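Local coordinates for protein PrgZ (Enterococcus faecalis, PDB 4FAJ) that serves as a membrane-anchored extracellular pheromone receptor of the solute-binding protein family 5, binding peptide pheromone and probably supporting its uptake, at residues A[136-146]-A[183-193]. Sequence-based numbering, arbitrary orientation. Where two conformers were deposited one is given.
Sequences QITASDFVAAW and VKSIGEKTLEI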
# COMPACT_ATOMS: atom_id res chain seq x y z
N GLN A 136 3.83 -25.41 -16.47
CA GLN A 136 2.45 -25.13 -16.03
C GLN A 136 2.42 -24.62 -14.59
O GLN A 136 3.22 -25.04 -13.76
CB GLN A 136 1.56 -26.38 -16.17
CG GLN A 136 1.20 -26.75 -17.63
CD GLN A 136 0.19 -25.78 -18.29
OE1 GLN A 136 -0.72 -25.25 -17.63
NE2 GLN A 136 0.35 -25.56 -19.60
N ILE A 137 1.50 -23.70 -14.32
CA ILE A 137 1.26 -23.22 -12.98
C ILE A 137 0.25 -24.17 -12.36
O ILE A 137 -0.83 -24.37 -12.92
CB ILE A 137 0.69 -21.79 -12.96
CG1 ILE A 137 1.66 -20.80 -13.62
CG2 ILE A 137 0.41 -21.35 -11.52
CD1 ILE A 137 1.05 -19.42 -13.85
N THR A 138 0.61 -24.76 -11.22
CA THR A 138 -0.25 -25.77 -10.59
C THR A 138 -0.89 -25.25 -9.31
O THR A 138 -0.44 -24.26 -8.73
CB THR A 138 0.53 -27.06 -10.23
OG1 THR A 138 1.44 -26.78 -9.17
CG2 THR A 138 1.30 -27.63 -11.45
N ALA A 139 -1.92 -25.96 -8.87
CA ALA A 139 -2.57 -25.68 -7.61
C ALA A 139 -1.56 -25.79 -6.45
O ALA A 139 -1.60 -25.00 -5.52
CB ALA A 139 -3.73 -26.63 -7.39
N SER A 140 -0.66 -26.78 -6.55
CA SER A 140 0.42 -26.98 -5.56
C SER A 140 1.39 -25.80 -5.41
O SER A 140 1.88 -25.56 -4.30
CB SER A 140 1.20 -28.25 -5.89
OG SER A 140 0.45 -29.37 -5.45
N ASP A 141 1.67 -25.09 -6.50
CA ASP A 141 2.41 -23.82 -6.44
C ASP A 141 1.72 -22.82 -5.49
O ASP A 141 2.39 -22.13 -4.70
CB ASP A 141 2.55 -23.16 -7.83
CG ASP A 141 3.50 -23.91 -8.76
OD1 ASP A 141 4.52 -24.45 -8.31
OD2 ASP A 141 3.22 -23.92 -9.99
N PHE A 142 0.38 -22.70 -5.59
CA PHE A 142 -0.36 -21.80 -4.71
C PHE A 142 -0.34 -22.26 -3.25
O PHE A 142 -0.08 -21.45 -2.35
CB PHE A 142 -1.81 -21.60 -5.19
CG PHE A 142 -1.94 -20.69 -6.38
CD1 PHE A 142 -2.05 -19.32 -6.22
CD2 PHE A 142 -1.99 -21.22 -7.67
CE1 PHE A 142 -2.17 -18.47 -7.31
CE2 PHE A 142 -2.12 -20.38 -8.77
CZ PHE A 142 -2.21 -19.00 -8.58
N VAL A 143 -0.58 -23.55 -3.02
CA VAL A 143 -0.56 -24.11 -1.67
C VAL A 143 0.76 -23.79 -0.96
O VAL A 143 0.76 -23.25 0.15
CB VAL A 143 -0.81 -25.64 -1.65
CG1 VAL A 143 -0.48 -26.22 -0.28
CG2 VAL A 143 -2.25 -25.97 -2.04
N ALA A 144 1.87 -24.13 -1.61
CA ALA A 144 3.20 -23.87 -1.04
C ALA A 144 3.50 -22.38 -0.86
O ALA A 144 4.15 -22.00 0.12
CB ALA A 144 4.29 -24.53 -1.90
N ALA A 145 3.05 -21.54 -1.79
CA ALA A 145 3.26 -20.10 -1.73
C ALA A 145 2.60 -19.50 -0.51
O ALA A 145 3.21 -18.70 0.21
CB ALA A 145 2.72 -19.40 -3.02
N TRP A 146 1.35 -19.89 -0.27
CA TRP A 146 0.58 -19.35 0.85
C TRP A 146 1.05 -19.90 2.20
O TRP A 146 1.07 -19.17 3.19
CB TRP A 146 -0.91 -19.62 0.66
CG TRP A 146 -1.48 -19.00 -0.59
CD1 TRP A 146 -0.87 -18.11 -1.44
CD2 TRP A 146 -2.79 -19.21 -1.12
NE1 TRP A 146 -1.72 -17.78 -2.47
CE2 TRP A 146 -2.91 -18.43 -2.29
CE3 TRP A 146 -3.89 -19.97 -0.71
CZ2 TRP A 146 -4.06 -18.40 -3.07
CZ3 TRP A 146 -5.05 -19.94 -1.50
CH2 TRP A 146 -5.12 -19.16 -2.65
N VAL A 183 -5.92 -24.80 3.00
CA VAL A 183 -5.83 -24.66 1.56
C VAL A 183 -5.27 -25.97 1.03
O VAL A 183 -4.27 -26.47 1.55
CB VAL A 183 -4.89 -23.51 1.16
CG1 VAL A 183 -4.79 -23.42 -0.36
CG2 VAL A 183 -5.38 -22.19 1.77
N LYS A 184 -5.91 -26.55 0.01
CA LYS A 184 -5.41 -27.79 -0.59
C LYS A 184 -5.62 -27.85 -2.10
O LYS A 184 -6.56 -27.25 -2.64
CB LYS A 184 -6.06 -29.00 0.09
CG LYS A 184 -7.50 -29.29 -0.34
CD LYS A 184 -8.07 -30.48 0.41
CE LYS A 184 -9.50 -30.77 -0.03
NZ LYS A 184 -10.02 -32.04 0.55
N SER A 185 -4.75 -28.60 -2.77
CA SER A 185 -4.92 -28.94 -4.18
C SER A 185 -5.76 -30.20 -4.32
O SER A 185 -5.71 -31.09 -3.46
CB SER A 185 -3.56 -29.16 -4.85
OG SER A 185 -2.79 -30.11 -4.13
N ILE A 186 -6.54 -30.26 -5.39
CA ILE A 186 -7.22 -31.47 -5.82
C ILE A 186 -6.77 -31.65 -7.27
O ILE A 186 -7.18 -30.90 -8.15
CB ILE A 186 -8.76 -31.34 -5.73
CG1 ILE A 186 -9.19 -30.95 -4.32
CG2 ILE A 186 -9.43 -32.65 -6.13
CD1 ILE A 186 -10.60 -30.45 -4.22
N GLY A 187 -5.89 -32.62 -7.51
CA GLY A 187 -5.26 -32.75 -8.82
C GLY A 187 -4.25 -31.63 -9.01
O GLY A 187 -3.70 -31.11 -8.03
N GLU A 188 -4.02 -31.24 -10.26
CA GLU A 188 -3.03 -30.21 -10.57
C GLU A 188 -3.66 -28.82 -10.77
O GLU A 188 -2.96 -27.81 -10.69
CB GLU A 188 -2.22 -30.61 -11.81
CG GLU A 188 -2.80 -30.11 -13.11
CD GLU A 188 -1.89 -30.31 -14.31
OE1 GLU A 188 -1.65 -31.48 -14.68
OE2 GLU A 188 -1.43 -29.31 -14.90
N LYS A 189 -4.98 -28.78 -11.02
CA LYS A 189 -5.66 -27.53 -11.42
C LYS A 189 -6.77 -27.02 -10.50
O LYS A 189 -7.35 -25.99 -10.81
CB LYS A 189 -6.23 -27.68 -12.83
CG LYS A 189 -5.17 -27.88 -13.92
CD LYS A 189 -5.76 -27.76 -15.33
CE LYS A 189 -4.90 -28.50 -16.36
NZ LYS A 189 -5.63 -28.76 -17.63
N THR A 190 -7.06 -27.70 -9.40
CA THR A 190 -8.14 -27.26 -8.52
C THR A 190 -7.61 -26.92 -7.13
O THR A 190 -6.80 -27.66 -6.56
CB THR A 190 -9.29 -28.31 -8.44
OG1 THR A 190 -9.86 -28.47 -9.74
CG2 THR A 190 -10.40 -27.87 -7.48
N LEU A 191 -8.07 -25.79 -6.62
CA LEU A 191 -7.77 -25.32 -5.27
C LEU A 191 -9.05 -25.30 -4.44
O LEU A 191 -10.09 -24.84 -4.92
CB LEU A 191 -7.21 -23.91 -5.33
CG LEU A 191 -5.73 -23.72 -5.64
CD1 LEU A 191 -5.45 -22.23 -5.92
CD2 LEU A 191 -4.87 -24.23 -4.47
N GLU A 192 -8.98 -25.79 -3.20
CA GLU A 192 -10.08 -25.64 -2.25
C GLU A 192 -9.58 -24.91 -1.00
O GLU A 192 -8.56 -25.29 -0.43
CB GLU A 192 -10.68 -27.00 -1.87
CG GLU A 192 -11.85 -26.90 -0.89
CD GLU A 192 -12.37 -28.25 -0.42
OE1 GLU A 192 -12.83 -29.04 -1.27
OE2 GLU A 192 -12.32 -28.52 0.80
N ILE A 193 -10.30 -23.87 -0.58
CA ILE A 193 -9.91 -23.04 0.57
C ILE A 193 -11.07 -22.99 1.54
O ILE A 193 -12.22 -22.78 1.11
CB ILE A 193 -9.63 -21.59 0.14
CG1 ILE A 193 -8.53 -21.53 -0.93
CG2 ILE A 193 -9.24 -20.71 1.34
CD1 ILE A 193 -8.73 -20.37 -1.88
O HOH W 1 -0.94 -29.33 -8.00
O HOH W 2 -0.40 -29.32 -2.37
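Leu191 packs against Ala139 and Phe142, and Val183 against Trp146, where helix 139-150 lies along a beta hairpin (strands 183-186 and 190-194) at one edge of a four-stranded antiparallel sheet. Residues 139-146 run nearly antiparallel to strand 183-186, at 165°. Leu191 meets the first turn: CD1 reaches Phe142 CB at 3.8 Å, the two side chains crossing at about a right angle, while CG faces the methyl of Ala139. Val183 (chi1 178°, CG1 opposite the backbone N and CG2 beside it) brings both methyls to the benzo part of Trp146; its CG1 is 3.6 Å from Trp146 CE3, and CG2 lies at the ring edge. Ile193 CD1 comes to the same edge, 3.7 Å from Trp146 CZ3. The indole is fixed from elsewhere too, its NE1 bonding to Tyr211 O. Val143 CG2 rests on the backbone of strand 183-186, 3.7 Å from Ser185 N. Beside it, a water links Ser140 OG with Ser185 OG. At the helix start, Thr138 and Asp141 form a capping box: Thr138 OG1 accepts from Asp141 N, and Thr138 N donates to Asp141 OD2. The amide following the cap residue, Ala139 N, donates to Glu188 O in the hairpin turn at 2.8 Å, nearly straight at 169° but from above the carbonyl plane.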